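Local coordinates for protein L-rhamnose mutarotase (Formosa agariphila, PDB 6HHN) that catalyses the interconversion of the alpha and beta anomers of L-rhamnose during breakdown of the algal polysaccharide ulvan, at residues 14-20 against 104-110. Residues are numbered along the deposited sequence; the frame is centred on the assembly and turned at random.
Sequences RLAFKMK and VSIPLEE
Strand 14-20 and strand 106-110 run antiparallel, axes 4.4 Å apart at closest and 142° between N-to-C directions, with Phe17 opposite Pro107 (CA-CA 4.3 Å) and Lys18 opposite Ile106 (5.0 Å). A water joins Val104 O (2.7 Å) to Lys20 N (2.9 Å), which donates to it. Ser105 brings its CA to 3.3 Å from Lys18 O and its OG to 3.4 Å from Phe17 CD2; the Phe17 ring (chi1 p) leads away toward Tyr52, which by similarity binds substrate. Ile106 and Lys18 form the hydrogen-bonded pair, Lys18 N to Ile106 O 2.8 Å and Ile106 N to Lys18 O 2.9 Å. Pro107, without an amide proton, fills the non-hydrogen-bonded position. In the dimeric alpha+beta barrel fold of this family, each chain's antiparallel sheet has strand 13-20 between strands 62-69 and 106-114. Leu108 N donates to Ala16 O (3.0 Å), with Ala16 CB 4.2 Å from Leu108 CB; beyond, a water bridges Ala16 N (3.0 Å) and Leu108 O (2.6 Å). Glu109 and Glu110 ladder with a strand of the second subunit. Glu110 (chi1 t) grips Arg14 in a bidentate salt bridge, OE2 to NE 2.8 Å and OE1 to NH1 2.9 Å, while OE2 also hydrogen-bonds Ser53 OG of the second subunit.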
loop_
_atom_site.group_PDB
_atom_site.type_symbol
_atom_site.label_atom_id
_atom_site.label_comp_id
_atom_site.label_asym_id
_atom_site.label_seq_id
_atom_site.Cartn_x
_atom_site.Cartn_y
_atom_site.Cartn_z
ATOM N N ARG A 14 -11.303 3.383 0.582
ATOM C CA ARG A 14 -9.885 3.088 0.741
ATOM C C ARG A 14 -9.101 3.883 -0.290
ATOM O O ARG A 14 -9.475 3.895 -1.473
ATOM C CB ARG A 14 -9.625 1.593 0.561
ATOM C CG ARG A 14 -10.402 0.753 1.573
ATOM C CD ARG A 14 -10.413 -0.714 1.217
ATOM N NE ARG A 14 -11.065 -0.984 -0.056
ATOM C CZ ARG A 14 -12.379 -1.131 -0.222
ATOM N NH1 ARG A 14 -12.862 -1.388 -1.430
ATOM N NH2 ARG A 14 -13.206 -1.015 0.803
ATOM N N LEU A 15 -8.016 4.503 0.146
ATOM C CA LEU A 15 -7.161 5.289 -0.720
ATOM C C LEU A 15 -5.722 4.827 -0.561
ATOM O O LEU A 15 -5.278 4.524 0.547
ATOM C CB LEU A 15 -7.207 6.775 -0.336
ATOM C CG LEU A 15 -8.463 7.568 -0.646
ATOM C CD1 LEU A 15 -8.135 9.026 -0.345
ATOM C CD2 LEU A 15 -8.921 7.368 -2.069
ATOM N N ALA A 16 -4.990 4.796 -1.662
ATOM C CA ALA A 16 -3.568 4.507 -1.605
ATOM C C ALA A 16 -2.827 5.447 -2.539
ATOM O O ALA A 16 -3.341 5.837 -3.596
ATOM C CB ALA A 16 -3.279 3.054 -2.015
ATOM N N PHE A 17 -1.586 5.756 -2.153
ATOM C CA PHE A 17 -0.777 6.660 -2.960
ATOM C C PHE A 17 0.695 6.413 -2.703
ATOM O O PHE A 17 1.083 5.863 -1.673
ATOM C CB PHE A 17 -1.148 8.135 -2.743
ATOM C CG PHE A 17 -1.249 8.583 -1.297
ATOM C CD1 PHE A 17 -2.401 8.355 -0.564
ATOM C CD2 PHE A 17 -0.197 9.224 -0.676
ATOM C CE1 PHE A 17 -2.504 8.774 0.760
ATOM C CE2 PHE A 17 -0.302 9.654 0.648
ATOM C CZ PHE A 17 -1.457 9.423 1.354
ATOM N N LYS A 18 1.515 6.841 -3.662
ATOM C CA LYS A 18 2.956 6.644 -3.648
ATOM C C LYS A 18 3.638 7.993 -3.500
ATOM O O LYS A 18 3.288 8.951 -4.199
ATOM C CB LYS A 18 3.357 5.979 -4.975
ATOM C CG LYS A 18 4.828 5.904 -5.257
ATOM C CD LYS A 18 5.124 5.284 -6.642
ATOM C CE LYS A 18 6.551 5.573 -7.034
ATOM N NZ LYS A 18 6.913 5.012 -8.345
ATOM N N MET A 19 4.612 8.058 -2.597
ATOM C CA MET A 19 5.441 9.238 -2.386
ATOM C C MET A 19 6.901 8.835 -2.494
ATOM O O MET A 19 7.226 7.650 -2.596
ATOM C CB MET A 19 5.154 9.881 -1.028
ATOM C CG MET A 19 3.742 10.443 -0.932
ATOM S SD MET A 19 3.315 11.083 0.683
ATOM C CE MET A 19 3.177 9.553 1.603
ATOM N N LYS A 20 7.789 9.827 -2.464
ATOM C CA LYS A 20 9.212 9.609 -2.689
ATOM C C LYS A 20 9.991 10.277 -1.565
ATOM O O LYS A 20 9.816 11.469 -1.308
ATOM C CB LYS A 20 9.675 10.155 -4.049
ATOM C CG LYS A 20 9.079 9.504 -5.318
ATOM C CD LYS A 20 9.454 8.033 -5.463
ATOM C CE LYS A 20 10.954 7.823 -5.591
ATOM N NZ LYS A 20 11.284 6.392 -5.902
ATOM N N VAL A 104 5.222 15.272 -3.507
ATOM C CA VAL A 104 4.790 14.623 -4.735
ATOM C C VAL A 104 4.046 13.353 -4.367
ATOM O O VAL A 104 4.470 12.597 -3.487
ATOM C CB VAL A 104 6.017 14.336 -5.618
ATOM C CG1 VAL A 104 5.617 13.523 -6.825
ATOM C CG2 VAL A 104 6.678 15.654 -6.042
ATOM N N SER A 105 2.925 13.118 -5.037
ATOM C CA SER A 105 2.054 12.002 -4.685
ATOM C C SER A 105 1.422 11.443 -5.944
ATOM O O SER A 105 0.839 12.203 -6.720
ATOM C CB SER A 105 0.955 12.517 -3.750
ATOM O OG SER A 105 0.196 11.470 -3.205
ATOM N N ILE A 106 1.543 10.141 -6.147
ATOM C CA ILE A 106 1.001 9.433 -7.310
ATOM C C ILE A 106 -0.130 8.540 -6.822
ATOM O O ILE A 106 0.108 7.643 -6.004
ATOM C CB ILE A 106 2.098 8.588 -7.987
ATOM C CG1 ILE A 106 3.288 9.448 -8.406
ATOM C CG2 ILE A 106 1.514 7.798 -9.161
ATOM C CD1 ILE A 106 3.066 10.217 -9.648
ATOM N N PRO A 107 -1.370 8.727 -7.265
ATOM C CA PRO A 107 -2.449 7.872 -6.757
ATOM C C PRO A 107 -2.347 6.465 -7.327
ATOM O O PRO A 107 -1.899 6.256 -8.458
ATOM C CB PRO A 107 -3.723 8.571 -7.246
ATOM C CG PRO A 107 -3.284 9.319 -8.475
ATOM C CD PRO A 107 -1.866 9.758 -8.201
ATOM N N LEU A 108 -2.789 5.493 -6.531
ATOM C CA LEU A 108 -2.787 4.090 -6.920
ATOM C C LEU A 108 -4.216 3.571 -6.923
ATOM O O LEU A 108 -4.938 3.720 -5.934
ATOM C CB LEU A 108 -1.940 3.289 -5.943
ATOM C CG LEU A 108 -0.503 3.790 -5.762
ATOM C CD1 LEU A 108 0.191 3.099 -4.591
ATOM C CD2 LEU A 108 0.277 3.592 -7.018
ATOM N N GLU A 109 -4.607 2.934 -8.024
ATOM C CA GLU A 109 -5.982 2.495 -8.237
ATOM C C GLU A 109 -6.199 1.102 -7.653
ATOM O O GLU A 109 -5.420 0.183 -7.919
ATOM C CB GLU A 109 -6.242 2.463 -9.747
ATOM C CG GLU A 109 -7.614 1.958 -10.173
ATOM C CD GLU A 109 -7.729 1.783 -11.689
ATOM O OE1 GLU A 109 -6.949 2.422 -12.433
ATOM O OE2 GLU A 109 -8.595 1.006 -12.144
ATOM N N GLU A 110 -7.269 0.939 -6.871
ATOM C CA GLU A 110 -7.566 -0.383 -6.322
ATOM C C GLU A 110 -8.049 -1.321 -7.424
ATOM O O GLU A 110 -8.969 -0.988 -8.178
ATOM C CB GLU A 110 -8.607 -0.295 -5.207
ATOM C CG GLU A 110 -8.679 -1.569 -4.386
ATOM C CD GLU A 110 -9.663 -1.476 -3.243
ATOM O OE1 GLU A 110 -10.867 -1.258 -3.517
ATOM O OE2 GLU A 110 -9.229 -1.631 -2.076
HETATM O O HOH W 1 -6.538 4.800 -4.201
HETATM O O HOH W 2 6.900 12.542 -2.203
#